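Local coordinates for protein LysR family transcriptional regulator (Vibrio vulnificus, PDB 5B7H) that probably acts as a DNA-binding transcription factor of the LysR family, OxyR2, linked to hydrogen peroxide and represented here by its regulatory domain, at residues 107-119 / 152-164. The protein carries 1 engineered substitution. Sequence-based numbering, arbitrary orientation.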
ATOM      1  N   LYS A 107     -18.033 -19.979  11.513  1.00 25.69           N
ATOM      2  CA  LYS A 107     -17.828 -20.314  12.916  1.00 23.24           C
ATOM      3  C   LYS A 107     -16.355 -20.686  13.026  1.00 24.63           C
ATOM      4  O   LYS A 107     -15.892 -21.580  12.304  1.00 22.76           O
ATOM      5  CB  LYS A 107     -18.714 -21.502  13.307  1.00 27.50           C
ATOM      6  CG  LYS A 107     -18.615 -21.916  14.740  1.00 33.49           C
ATOM      7  CD  LYS A 107     -19.443 -23.196  14.955  1.00 41.83           C
ATOM      8  CE  LYS A 107     -19.715 -23.457  16.423  1.00 53.70           C
ATOM      9  NZ  LYS A 107     -18.471 -23.740  17.178  1.00 55.79           N
ATOM     10  N   TYR A 108     -15.612 -19.991  13.897  1.00 20.21           N
ATOM     11  CA  TYR A 108     -14.161 -20.190  13.913  1.00 18.76           C
ATOM     12  C   TYR A 108     -13.800 -21.644  14.212  1.00 19.74           C
ATOM     13  O   TYR A 108     -12.834 -22.167  13.648  1.00 21.29           O
ATOM     14  CB  TYR A 108     -13.506 -19.299  14.953  1.00 24.87           C
ATOM     15  CG  TYR A 108     -13.648 -17.829  14.705  1.00 24.09           C
ATOM     16  CD1 TYR A 108     -13.432 -17.284  13.447  1.00 21.16           C
ATOM     17  CD2 TYR A 108     -13.973 -16.981  15.747  1.00 20.78           C
ATOM     18  CE1 TYR A 108     -13.545 -15.910  13.238  1.00 18.31           C
ATOM     19  CE2 TYR A 108     -14.081 -15.605  15.555  1.00 19.02           C
ATOM     20  CZ  TYR A 108     -13.866 -15.083  14.305  1.00 22.39           C
ATOM     21  OH  TYR A 108     -14.007 -13.714  14.086  1.00 21.90           O
ATOM     22  N   ASP A 109     -14.546 -22.299  15.108  1.00 22.15           N
ATOM     23  CA  ASP A 109     -14.225 -23.674  15.496  1.00 24.28           C
ATOM     24  C   ASP A 109     -14.311 -24.646  14.327  1.00 30.16           C
ATOM     25  O   ASP A 109     -13.698 -25.720  14.381  1.00 29.79           O
ATOM     26  CB  ASP A 109     -15.163 -24.166  16.613  1.00 27.51           C
ATOM     27  CG  ASP A 109     -14.644 -25.427  17.286  1.00 34.20           C
ATOM     28  OD1 ASP A 109     -15.397 -26.416  17.372  1.00 40.56           O
ATOM     29  OD2 ASP A 109     -13.445 -25.432  17.674  1.00 31.78           O
ATOM     30  N   ASP A 110     -15.066 -24.311  13.291  1.00 25.08           N
ATOM     31  CA  ASP A 110     -15.204 -25.190  12.136  1.00 25.42           C
ATOM     32  C   ASP A 110     -14.177 -24.928  11.043  1.00 24.44           C
ATOM     33  O   ASP A 110     -14.099 -25.726  10.094  1.00 28.60           O
ATOM     34  CB  ASP A 110     -16.609 -25.064  11.532  1.00 28.65           C
ATOM     35  CG  ASP A 110     -17.697 -25.592  12.459  1.00 33.70           C
ATOM     36  OD1 ASP A 110     -18.852 -25.132  12.303  1.00 35.11           O
ATOM     37  OD2 ASP A 110     -17.410 -26.464  13.324  1.00 36.62           O
ATOM     38  N   LEU A 111     -13.388 -23.853  11.159  1.00 21.72           N
ATOM     39  CA  LEU A 111     -12.349 -23.571  10.182  1.00 20.44           C
ATOM     40  C   LEU A 111     -11.194 -24.537  10.417  1.00 22.29           C
ATOM     41  O   LEU A 111     -11.015 -25.037  11.521  1.00 24.63           O
ATOM     42  CB  LEU A 111     -11.806 -22.163  10.389  1.00 18.86           C
ATOM     43  CG  LEU A 111     -12.779 -21.023  10.151  1.00 22.61           C
ATOM     44  CD1 LEU A 111     -12.025 -19.709  10.431  1.00 18.92           C
ATOM     45  CD2 LEU A 111     -13.291 -21.047   8.709  1.00 30.63           C
ATOM     46  N   PRO A 112     -10.376 -24.795   9.401  1.00 21.93           N
ATOM     47  CA  PRO A 112      -9.172 -25.593   9.640  1.00 22.00           C
ATOM     48  C   PRO A 112      -8.203 -24.813  10.521  1.00 21.25           C
ATOM     49  O   PRO A 112      -8.180 -23.579  10.509  1.00 19.04           O
ATOM     50  CB  PRO A 112      -8.585 -25.777   8.237  1.00 26.96           C
ATOM     51  CG  PRO A 112      -9.693 -25.467   7.289  1.00 24.21           C
ATOM     52  CD  PRO A 112     -10.532 -24.434   7.979  1.00 23.49           C
ATOM     53  N   ASP A 113      -7.396 -25.553  11.284  1.00 23.19           N
ATOM     54  CA  ASP A 113      -6.277 -24.923  11.980  1.00 19.43           C
ATOM     55  C   ASP A 113      -5.406 -24.163  10.979  1.00 20.13           C
ATOM     56  O   ASP A 113      -5.271 -24.577   9.827  1.00 21.82           O
ATOM     57  CB  ASP A 113      -5.427 -26.006  12.647  1.00 21.69           C
ATOM     58  CG  ASP A 113      -6.101 -26.589  13.882  1.00 32.11           C
ATOM     59  OD1 ASP A 113      -5.538 -27.551  14.455  1.00 35.86           O
ATOM     60  OD2 ASP A 113      -7.176 -26.086  14.291  1.00 29.31           O
ATOM     61  N   GLU A 114      -4.845 -23.017  11.428  1.00 16.65           N
ATOM     62  CA  GLU A 114      -3.907 -22.215  10.625  1.00 15.73           C
ATOM     63  C   GLU A 114      -4.542 -21.683   9.346  1.00 19.61           C
ATOM     64  O   GLU A 114      -3.840 -21.417   8.366  1.00 20.17           O
ATOM     65  CB  GLU A 114      -2.624 -22.976  10.245  1.00 18.96           C
ATOM     66  CG  GLU A 114      -1.963 -23.696  11.388  1.00 25.93           C
ATOM     67  CD  GLU A 114      -0.526 -24.140  11.097  1.00 31.83           C
ATOM     68  OE1 GLU A 114       0.201 -24.422  12.073  1.00 34.26           O
ATOM     69  OE2 GLU A 114      -0.112 -24.191   9.920  1.00 31.90           O
ATOM     70  N   SER A 115      -5.851 -21.477   9.319  1.00 15.30           N
ATOM     71  CA  SER A 115      -6.476 -20.937   8.106  1.00 14.33           C
ATOM     72  C   SER A 115      -6.680 -19.435   8.123  1.00 12.95           C
ATOM     73  O   SER A 115      -7.053 -18.870   7.091  1.00 14.09           O
ATOM     74  CB  SER A 115      -7.815 -21.630   7.834  1.00 19.49           C
ATOM     75  OG  SER A 115      -8.720 -21.411   8.932  1.00 20.63           O
ATOM     76  N   VAL A 116      -6.481 -18.778   9.258  1.00 13.15           N
ATOM     77  CA  VAL A 116      -6.704 -17.335   9.370  1.00 12.49           C
ATOM     78  C   VAL A 116      -5.360 -16.640   9.264  1.00 11.26           C
ATOM     79  O   VAL A 116      -4.493 -16.836  10.124  1.00 12.13           O
ATOM     80  CB  VAL A 116      -7.388 -16.991  10.699  1.00 11.77           C
ATOM     81  CG1 VAL A 116      -7.531 -15.465  10.807  1.00 13.33           C
ATOM     82  CG2 VAL A 116      -8.699 -17.677  10.758  1.00 12.40           C
ATOM     83  N   PHE A 117      -5.169 -15.824   8.232  1.00 10.90           N
ATOM     84  CA  PHE A 117      -3.917 -15.093   8.050  1.00 10.19           C
ATOM     85  C   PHE A 117      -4.092 -13.683   8.614  1.00 12.27           C
ATOM     86  O   PHE A 117      -5.172 -13.082   8.493  1.00 14.51           O
ATOM     87  CB  PHE A 117      -3.547 -15.012   6.549  1.00 12.58           C
ATOM     88  CG  PHE A 117      -3.007 -16.301   5.994  1.00 14.34           C
ATOM     89  CD1 PHE A 117      -1.615 -16.454   5.838  1.00 13.21           C
ATOM     90  CD2 PHE A 117      -3.856 -17.399   5.724  1.00 15.11           C
ATOM     91  CE1 PHE A 117      -1.079 -17.654   5.303  1.00 14.00           C
ATOM     92  CE2 PHE A 117      -3.343 -18.605   5.205  1.00 16.72           C
ATOM     93  CZ  PHE A 117      -1.949 -18.732   5.009  1.00 18.58           C
ATOM     94  N   LEU A 118      -3.058 -13.193   9.296  1.00 11.52           N
ATOM     95  CA  LEU A 118      -3.109 -11.872   9.931  1.00 14.06           C
ATOM     96  C   LEU A 118      -1.817 -11.123   9.660  1.00 14.23           C
ATOM     97  O   LEU A 118      -0.763 -11.738   9.475  1.00 13.85           O
ATOM     98  CB  LEU A 118      -3.203 -11.969  11.461  1.00 12.82           C
ATOM     99  CG  LEU A 118      -4.488 -12.687  11.907  1.00 12.96           C
ATOM    100  CD1 LEU A 118      -4.411 -13.017  13.397  1.00 12.58           C
ATOM    101  CD2 LEU A 118      -5.750 -11.860  11.602  1.00 11.70           C
ATOM    102  N   LEU A 119      -1.914  -9.787   9.635  1.00 10.00           N
ATOM    103  CA  LEU A 119      -0.705  -8.977   9.633  1.00  9.29           C
ATOM    104  C   LEU A 119       0.093  -9.171  10.924  1.00 13.20           C
ATOM    105  O   LEU A 119      -0.453  -9.479  12.003  1.00 14.50           O
ATOM    106  CB  LEU A 119      -1.048  -7.485   9.532  1.00  8.81           C
ATOM    107  CG  LEU A 119      -1.748  -7.104   8.233  1.00  8.57           C
ATOM    108  CD1 LEU A 119      -2.348  -5.694   8.354  1.00 10.98           C
ATOM    109  CD2 LEU A 119      -0.765  -7.141   6.999  1.00 11.86           C
ATOM    110  N   LEU A 152      -1.679  -9.650   2.050  1.00  7.10           N
ATOM    111  CA  LEU A 152      -2.591 -10.495   2.806  1.00  8.49           C
ATOM    112  C   LEU A 152      -3.781 -10.916   1.949  1.00  7.00           C
ATOM    113  O   LEU A 152      -4.143 -12.114   1.881  1.00  9.43           O
ATOM    114  CB  LEU A 152      -3.060  -9.717   4.033  1.00 10.05           C
ATOM    115  CG  LEU A 152      -4.106 -10.349   4.946  1.00  9.37           C
ATOM    116  CD1 LEU A 152      -3.627 -11.682   5.458  1.00 13.27           C
ATOM    117  CD2 LEU A 152      -4.386  -9.341   6.093  1.00 12.31           C
ATOM    118  N   VAL A 153      -4.420  -9.946   1.295  1.00  7.20           N
ATOM    119  CA  VAL A 153      -5.581 -10.256   0.472  1.00  8.99           C
ATOM    120  C   VAL A 153      -5.189 -11.138  -0.708  1.00  9.00           C
ATOM    121  O   VAL A 153      -5.946 -12.051  -1.100  1.00  8.96           O
ATOM    122  CB  VAL A 153      -6.204  -8.931   0.013  1.00 10.81           C
ATOM    123  CG1 VAL A 153      -7.198  -9.205  -1.154  1.00 14.34           C
ATOM    124  CG2 VAL A 153      -6.880  -8.261   1.239  1.00 12.78           C
ATOM    125  N   GLN A 154      -3.993 -10.922  -1.275  1.00  7.98           N
ATOM    126  CA  GLN A 154      -3.544 -11.779  -2.371  1.00  6.44           C
ATOM    127  C   GLN A 154      -3.365 -13.227  -1.916  1.00  8.48           C
ATOM    128  O   GLN A 154      -3.682 -14.149  -2.669  1.00  8.82           O
ATOM    129  CB  GLN A 154      -2.243 -11.259  -2.978  1.00  8.65           C
ATOM    130  CG  GLN A 154      -2.449  -9.942  -3.757  1.00  7.20           C
ATOM    131  CD  GLN A 154      -1.217  -9.053  -3.804  1.00  8.29           C
ATOM    132  OE1 GLN A 154      -0.178  -9.361  -3.184  1.00  8.95           O
ATOM    133  NE2 GLN A 154      -1.359  -7.916  -4.456  1.00  8.25           N
ATOM    134  N   MET A 155      -2.855 -13.459  -0.707  1.00  8.20           N
ATOM    135  CA  MET A 155      -2.769 -14.844  -0.221  1.00  7.94           C
ATOM    136  C   MET A 155      -4.152 -15.468  -0.060  1.00  7.33           C
ATOM    137  O   MET A 155      -4.352 -16.647  -0.392  1.00  9.23           O
ATOM    138  CB  MET A 155      -2.003 -14.947   1.096  1.00  8.96           C
ATOM    139  CG  MET A 155      -0.518 -14.680   0.910  1.00  8.17           C
ATOM    140  SD  MET A 155       0.466 -14.970   2.379  1.00 10.28           S
ATOM    141  CE  MET A 155       0.042 -13.549   3.388  1.00 11.71           C
ATOM    142  N   VAL A 156      -5.132 -14.688   0.415  1.00  8.00           N
ATOM    143  CA  VAL A 156      -6.497 -15.207   0.486  1.00 10.14           C
ATOM    144  C   VAL A 156      -6.999 -15.493  -0.920  1.00 10.11           C
ATOM    145  O   VAL A 156      -7.647 -16.521  -1.168  1.00  9.75           O
ATOM    146  CB  VAL A 156      -7.385 -14.203   1.251  1.00 10.58           C
ATOM    147  CG1 VAL A 156      -8.878 -14.622   1.157  1.00 10.51           C
ATOM    148  CG2 VAL A 156      -6.959 -14.150   2.733  1.00 12.55           C
ATOM    149  N   ALA A 157      -6.724 -14.573  -1.867  1.00  8.36           N
ATOM    150  CA  ALA A 157      -7.127 -14.800  -3.264  1.00  7.80           C
ATOM    151  C   ALA A 157      -6.485 -16.037  -3.877  1.00  8.74           C
ATOM    152  O   ALA A 157      -7.036 -16.640  -4.799  1.00 10.54           O
ATOM    153  CB  ALA A 157      -6.871 -13.573  -4.127  1.00  8.33           C
ATOM    154  N   ASN A 158      -5.283 -16.402  -3.413  1.00  8.00           N
ATOM    155  CA  ASN A 158      -4.652 -17.644  -3.864  1.00  8.83           C
ATOM    156  C   ASN A 158      -5.288 -18.892  -3.245  1.00 10.11           C
ATOM    157  O   ASN A 158      -4.836 -20.017  -3.546  1.00 11.79           O
ATOM    158  CB  ASN A 158      -3.158 -17.534  -3.452  1.00  8.40           C
ATOM    159  CG  ASN A 158      -2.254 -18.615  -4.085  1.00 12.47           C
ATOM    160  OD1 ASN A 158      -2.318 -18.973  -5.309  1.00 15.29           O
ATOM    161  ND2 ASN A 158      -1.345 -19.030  -3.294  1.00 13.22           N
ATOM    162  N   GLY A 159      -6.235 -18.722  -2.320  1.00  9.95           N
ATOM    163  CA  GLY A 159      -6.970 -19.832  -1.736  1.00 11.89           C
ATOM    164  C   GLY A 159      -6.401 -20.354  -0.434  1.00 11.20           C
ATOM    165  O   GLY A 159      -6.799 -21.448   0.014  1.00 13.80           O
ATOM    166  N   LEU A 160      -5.530 -19.584   0.222  1.00 12.04           N
ATOM    167  CA  LEU A 160      -4.789 -20.130   1.366  1.00 12.49           C
ATOM    168  C   LEU A 160      -5.598 -20.093   2.659  1.00 12.81           C
ATOM    169  O   LEU A 160      -5.291 -20.825   3.607  1.00 15.36           O
ATOM    170  CB  LEU A 160      -3.435 -19.440   1.510  1.00 13.05           C
ATOM    171  CG  LEU A 160      -2.576 -19.426   0.242  1.00 14.74           C
ATOM    172  CD1 LEU A 160      -1.174 -18.857   0.570  1.00 16.21           C
ATOM    173  CD2 LEU A 160      -2.523 -20.866  -0.365  1.00 16.56           C
ATOM    174  N   GLY A 161      -6.659 -19.293   2.707  1.00 12.65           N
ATOM    175  CA  GLY A 161      -7.440 -19.230   3.925  1.00 13.87           C
ATOM    176  C   GLY A 161      -8.281 -17.974   3.931  1.00 16.19           C
ATOM    177  O   GLY A 161      -8.828 -17.574   2.895  1.00 17.53           O
ATOM    178  N   THR A 162      -8.439 -17.359   5.088  1.00 12.37           N
ATOM    179  CA  THR A 162      -9.359 -16.229   5.219  1.00 10.39           C
ATOM    180  C   THR A 162      -8.678 -15.138   6.033  1.00 12.20           C
ATOM    181  O   THR A 162      -7.631 -15.361   6.651  1.00 11.95           O
ATOM    182  CB  THR A 162     -10.669 -16.687   5.886  1.00 12.08           C
ATOM    183  OG1 THR A 162     -11.611 -15.607   5.894  1.00 13.14           O
ATOM    184  CG2 THR A 162     -10.468 -17.169   7.360  1.00 11.82           C
ATOM    185  N   THR A 163      -9.259 -13.945   6.035  1.00 10.56           N
ATOM    186  CA  THR A 163      -8.745 -12.899   6.908  1.00 10.17           C
ATOM    187  C   THR A 163      -9.835 -11.854   7.095  1.00 10.73           C
ATOM    188  O   THR A 163     -10.910 -11.945   6.501  1.00 11.80           O
ATOM    189  CB  THR A 163      -7.486 -12.251   6.293  1.00 11.08           C
ATOM    190  OG1 THR A 163      -6.801 -11.509   7.338  1.00 13.10           O
ATOM    191  CG2 THR A 163      -7.844 -11.313   5.101  1.00 11.79           C
ATOM    192  N   PHE A 164      -9.541 -10.878   7.946  1.00 10.94           N
ATOM    193  CA  PHE A 164     -10.396  -9.724   8.241  1.00  8.87           C
ATOM    194  C   PHE A 164      -9.919  -8.526   7.448  1.00 10.20           C
ATOM    195  O   PHE A 164      -8.722  -8.232   7.416  1.00 12.30           O
ATOM    196  CB  PHE A 164     -10.348  -9.366   9.732  1.00 10.26           C
ATOM    197  CG  PHE A 164     -10.606 -10.545  10.660  1.00 11.84           C
ATOM    198  CD1 PHE A 164      -9.558 -11.221  11.265  1.00 12.41           C
ATOM    199  CD2 PHE A 164     -11.899 -10.957  10.946  1.00 13.76           C
ATOM    200  CE1 PHE A 164      -9.806 -12.258  12.140  1.00 13.43           C
ATOM    201  CE2 PHE A 164     -12.158 -12.023  11.807  1.00 13.36           C
ATOM    202  CZ  PHE A 164     -11.100 -12.683  12.390  1.00 15.76           C
TER
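S115 and F117 grip T162 by two backbone hydrogen bonds that establish a single parallel bridge between V116 and T162. T162 N donates to S115 O at 2.9 Å. F117 N donates to T162 O with an N-H...O angle of 165°. T162 thus uses both its N and its O, towards the residues on either side of V116, which is the parallel pattern. S115 O also lies 3.2 Å from G161 CA, a CA-H...O contact made possible by a residue without a side chain. A third bond comes from a side chain: T163 OG1 donates to F117 O over a short 2.5 Å, tilted from the carbonyl plane. The hydroxyl of T162 serves another strand, bonding V93 O.

The bridge joins the long loop after strand 81-95 to the chain leading into strand 163-166, an outermost strand of the sheet within this chain, in one lobe of the regulatory domain, which has the periplasmic-binding-protein type of fold. Helix 149-157 closes with a Schellman motif at G159, and the chain then turns into the bridged residues.

The apolar contacts centre on F117. L152 CD1 meets F117 CB at 3.5 Å, while L160 CB approaches the far end of the ring and L160 O lies at its edge, near the ring plane. M155 makes an oblique Met-aromatic contact, its SD 5.0 Å from the F117 ring centroid; a bend at chi3 (-74°) brings the terminal CE towards F117 CD1. M155 also packs on L47 of the second subunit.

A second cluster, mostly aliphatic, gathers round the F164 ring. L118 CD2 lies at the edge of the F164 ring, in its plane, 3.9 Å from F164 CD1, whereas V116 CG1 approaches obliquely. The Y108 and F164 side chains approach each other from opposite directions, with Y108 OH near the F164 ring plane, 3.4 Å from F164 CE2; the same OH hydrogen-bonds C133 O.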